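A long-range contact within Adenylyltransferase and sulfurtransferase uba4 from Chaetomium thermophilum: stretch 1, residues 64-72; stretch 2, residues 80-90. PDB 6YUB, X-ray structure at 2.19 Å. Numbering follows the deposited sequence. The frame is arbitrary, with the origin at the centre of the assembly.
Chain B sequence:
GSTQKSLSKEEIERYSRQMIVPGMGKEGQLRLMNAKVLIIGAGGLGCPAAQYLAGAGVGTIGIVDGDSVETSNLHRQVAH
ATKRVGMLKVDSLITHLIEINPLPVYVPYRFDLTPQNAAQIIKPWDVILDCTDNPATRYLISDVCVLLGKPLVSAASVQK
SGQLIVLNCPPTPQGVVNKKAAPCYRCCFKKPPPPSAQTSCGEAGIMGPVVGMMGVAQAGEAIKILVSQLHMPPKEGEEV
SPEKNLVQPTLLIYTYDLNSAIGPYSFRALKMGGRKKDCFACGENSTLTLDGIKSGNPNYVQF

Stretch 1 64-72: VDGDSVETS
Stretch 2 80-90: HATKRVGMLKV

The contact is a short backbone-to-backbone pairing of an extended loop with a turn that leads into the first residues of a helix, centred on a single beta bridge between Ser-68 and Leu-88, with Val-69 packed beside it and a lysine–aspartate salt bridge at one end. The segments run antiparallel: CA atoms approach to 5.8 Å for Asp-65 and Val-90, 4.2 Å for Ser-68 and Leu-88, and 4.7 Å for Val-69 and Val-85. Together they bury 672 Å².

Three main-chain hydrogen bonds fix the register. Lys-89 N donates to Asp-67 O (3.0 Å, 175°), Val-69 N to Met-87 O (2.8 Å, 162°), and Gly-86 N to Val-69 O (3.0 Å, 167°). Residues 67-69 are extended (phi/psi -89/173, -113/161 and -74/136), as are Met-87 (-81/153) and Leu-88 (-55/136). Ser-68 CA stands 3.3 Å from Met-87 O in a CA-H...O contact (angle at H 125°). Ser-68, chi1 m, adds a weak hydrogen bond from OG to Gly-86 O (3.4 Å).

A type II turn from Arg-84 to Met-87, closed by Met-87 N to Arg-84 O at 3.0 Å, presents the Gly-86 amide to Val-69. Val-85 lies at -60/135 and Gly-86 at 95/-20; at the latter angles a CB would jam against the carbonyl O of Val-85, which by itself calls for glycine.

Val-69, chi1 t, is buried, points toward stretch 2 and has the largest covered area, 137 Å². Its CG2 sits over one face of the His-80 ring, 3.8 Å from the centroid and 11° off the normal, a CH-pi contact; the histidine has chi1 m and chi2 -44°. Val-69 CG1 packs against Val-85 CG2 at 4.0 Å, with Val-85 in chi1 t, while Val-69 CB lies 3.5 Å from Arg-84 O. Thr-71 OG1 reaches Val-85 CG2 at 3.7 Å.

Leu-88 is the N-cap residue, and the helix begins at Lys-89 (-57/-43) and Val-90 (-59/-41). The Lys-89 side chain (m, t, m, t) runs back along stretch 1: CG is 4.0 Å from Val-69 CG2, CE is 3.7 Å from Asp-67 CB, and NZ makes a hydrogen-bonded salt bridge with Asp-65 OD2 at 3.0 Å. Asp-65 (-174/140, chi1 t) also uses OD1 to accept from Asp-67 N (3.0 Å), tying down its own loop. Water 1 donates to Asp-67 O (2.8 Å) and weakly to Asp-65 O (2.7 Å) and accepts from Val-90 N (3.2 Å), linking the loop to the helix start.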

# COMPACT_ATOMS: atom_id res chain seq x y z
N VAL B 64 15.00 10.12 -16.07
CA VAL B 64 16.44 9.91 -16.07
C VAL B 64 16.71 8.43 -15.87
O VAL B 64 16.29 7.85 -14.86
CB VAL B 64 17.13 10.74 -14.98
CG1 VAL B 64 18.65 10.63 -15.10
CG2 VAL B 64 16.69 12.20 -15.04
N ASP B 65 17.39 7.81 -16.83
CA ASP B 65 17.81 6.42 -16.71
C ASP B 65 18.70 6.06 -17.89
O ASP B 65 18.42 6.47 -19.03
CB ASP B 65 16.60 5.48 -16.64
CG ASP B 65 16.89 4.22 -15.86
OD1 ASP B 65 17.95 3.60 -16.09
OD2 ASP B 65 16.05 3.85 -15.00
N GLY B 66 19.75 5.30 -17.62
CA GLY B 66 20.67 4.87 -18.66
C GLY B 66 20.68 3.38 -18.88
O GLY B 66 21.41 2.88 -19.74
N ASP B 67 19.88 2.65 -18.11
CA ASP B 67 19.82 1.20 -18.21
C ASP B 67 18.78 0.77 -19.24
O ASP B 67 18.02 1.58 -19.78
CB ASP B 67 19.50 0.59 -16.84
CG ASP B 67 20.66 0.71 -15.87
OD1 ASP B 67 21.83 0.61 -16.30
OD2 ASP B 67 20.40 0.91 -14.66
N SER B 68 18.74 -0.54 -19.50
CA SER B 68 17.89 -1.12 -20.52
C SER B 68 16.82 -2.01 -19.90
O SER B 68 16.92 -2.45 -18.76
CB SER B 68 18.72 -1.95 -21.52
OG SER B 68 19.38 -1.12 -22.45
N VAL B 69 15.77 -2.26 -20.69
CA VAL B 69 14.68 -3.13 -20.25
C VAL B 69 15.14 -4.58 -20.26
O VAL B 69 15.79 -5.04 -21.21
CB VAL B 69 13.45 -2.93 -21.15
CG1 VAL B 69 12.36 -3.94 -20.82
CG2 VAL B 69 12.92 -1.50 -21.03
N GLU B 70 14.80 -5.31 -19.20
CA GLU B 70 15.15 -6.71 -19.06
C GLU B 70 13.90 -7.52 -18.74
O GLU B 70 12.96 -7.03 -18.11
CB GLU B 70 16.20 -6.93 -17.97
CG GLU B 70 17.56 -6.33 -18.28
CD GLU B 70 18.56 -6.51 -17.15
OE1 GLU B 70 18.25 -6.14 -16.00
OE2 GLU B 70 19.66 -7.04 -17.42
N THR B 71 13.91 -8.78 -19.18
CA THR B 71 12.74 -9.64 -19.00
C THR B 71 12.47 -9.90 -17.52
O THR B 71 11.30 -9.96 -17.10
CB THR B 71 12.96 -10.97 -19.73
OG1 THR B 71 13.26 -10.71 -21.10
CG2 THR B 71 11.71 -11.85 -19.64
N SER B 72 13.52 -10.05 -16.72
CA SER B 72 13.38 -10.42 -15.32
C SER B 72 12.87 -9.29 -14.44
O SER B 72 12.63 -9.52 -13.25
CB SER B 72 14.72 -10.92 -14.78
OG SER B 72 15.73 -9.95 -14.96
N HIS B 80 6.75 -1.32 -19.03
CA HIS B 80 7.57 -1.82 -20.12
C HIS B 80 6.87 -2.98 -20.82
O HIS B 80 5.87 -3.53 -20.33
CB HIS B 80 8.94 -2.25 -19.61
CG HIS B 80 9.74 -1.13 -19.01
ND1 HIS B 80 9.84 0.11 -19.61
CD2 HIS B 80 10.48 -1.06 -17.88
CE1 HIS B 80 10.60 0.90 -18.86
NE2 HIS B 80 11.00 0.21 -17.81
N ALA B 81 7.40 -3.35 -21.98
CA ALA B 81 6.82 -4.41 -22.80
C ALA B 81 7.88 -5.46 -23.10
O ALA B 81 9.08 -5.17 -23.09
CB ALA B 81 6.26 -3.85 -24.11
N THR B 82 7.42 -6.68 -23.35
CA THR B 82 8.34 -7.77 -23.68
C THR B 82 9.06 -7.50 -24.99
O THR B 82 10.25 -7.82 -25.13
CB THR B 82 7.58 -9.10 -23.75
OG1 THR B 82 6.97 -9.37 -22.48
CG2 THR B 82 8.51 -10.24 -24.12
N LYS B 83 8.37 -6.92 -25.97
CA LYS B 83 8.99 -6.62 -27.25
C LYS B 83 9.95 -5.44 -27.18
O LYS B 83 10.66 -5.18 -28.15
CB LYS B 83 7.92 -6.34 -28.31
CG LYS B 83 6.94 -7.49 -28.52
N ARG B 84 9.98 -4.72 -26.06
CA ARG B 84 10.91 -3.61 -25.88
C ARG B 84 12.10 -3.99 -25.01
O ARG B 84 12.87 -3.11 -24.62
CB ARG B 84 10.18 -2.40 -25.29
CG ARG B 84 9.07 -1.87 -26.18
CD ARG B 84 8.72 -0.42 -25.87
NE ARG B 84 8.05 -0.27 -24.59
CZ ARG B 84 6.73 -0.32 -24.42
NH1 ARG B 84 5.93 -0.54 -25.46
NH2 ARG B 84 6.21 -0.16 -23.22
N VAL B 85 12.28 -5.27 -24.71
CA VAL B 85 13.47 -5.72 -24.01
C VAL B 85 14.70 -5.37 -24.83
O VAL B 85 14.73 -5.59 -26.05
CB VAL B 85 13.38 -7.23 -23.72
CG1 VAL B 85 14.74 -7.76 -23.27
CG2 VAL B 85 12.32 -7.51 -22.67
N GLY B 86 15.71 -4.83 -24.17
CA GLY B 86 16.89 -4.34 -24.83
C GLY B 86 16.87 -2.86 -25.13
O GLY B 86 17.94 -2.26 -25.35
N MET B 87 15.69 -2.25 -25.15
CA MET B 87 15.57 -0.81 -25.35
C MET B 87 15.83 -0.08 -24.04
O MET B 87 15.65 -0.62 -22.95
CB MET B 87 14.17 -0.48 -25.88
CG MET B 87 13.93 1.00 -26.14
SD MET B 87 12.17 1.36 -26.43
CE MET B 87 11.86 0.38 -27.90
N LEU B 88 16.29 1.16 -24.16
CA LEU B 88 16.46 2.02 -23.00
C LEU B 88 15.15 2.11 -22.23
O LEU B 88 14.07 2.26 -22.81
CB LEU B 88 16.91 3.41 -23.44
CG LEU B 88 18.31 3.54 -24.02
CD1 LEU B 88 18.58 4.98 -24.46
CD2 LEU B 88 19.35 3.09 -23.01
N LYS B 89 15.25 2.00 -20.90
CA LYS B 89 14.06 2.11 -20.06
C LYS B 89 13.34 3.43 -20.29
O LYS B 89 12.11 3.46 -20.41
CB LYS B 89 14.44 1.97 -18.59
CG LYS B 89 14.90 0.57 -18.20
CD LYS B 89 14.70 0.31 -16.71
CE LYS B 89 15.90 0.74 -15.89
NZ LYS B 89 15.56 0.90 -14.45
N VAL B 90 14.09 4.53 -20.38
CA VAL B 90 13.47 5.84 -20.55
C VAL B 90 12.63 5.89 -21.82
O VAL B 90 11.52 6.46 -21.83
CB VAL B 90 14.55 6.94 -20.55
CG1 VAL B 90 15.54 6.74 -21.69
CG2 VAL B 90 13.91 8.31 -20.62
O HOH W 1 17.21 4.22 -19.97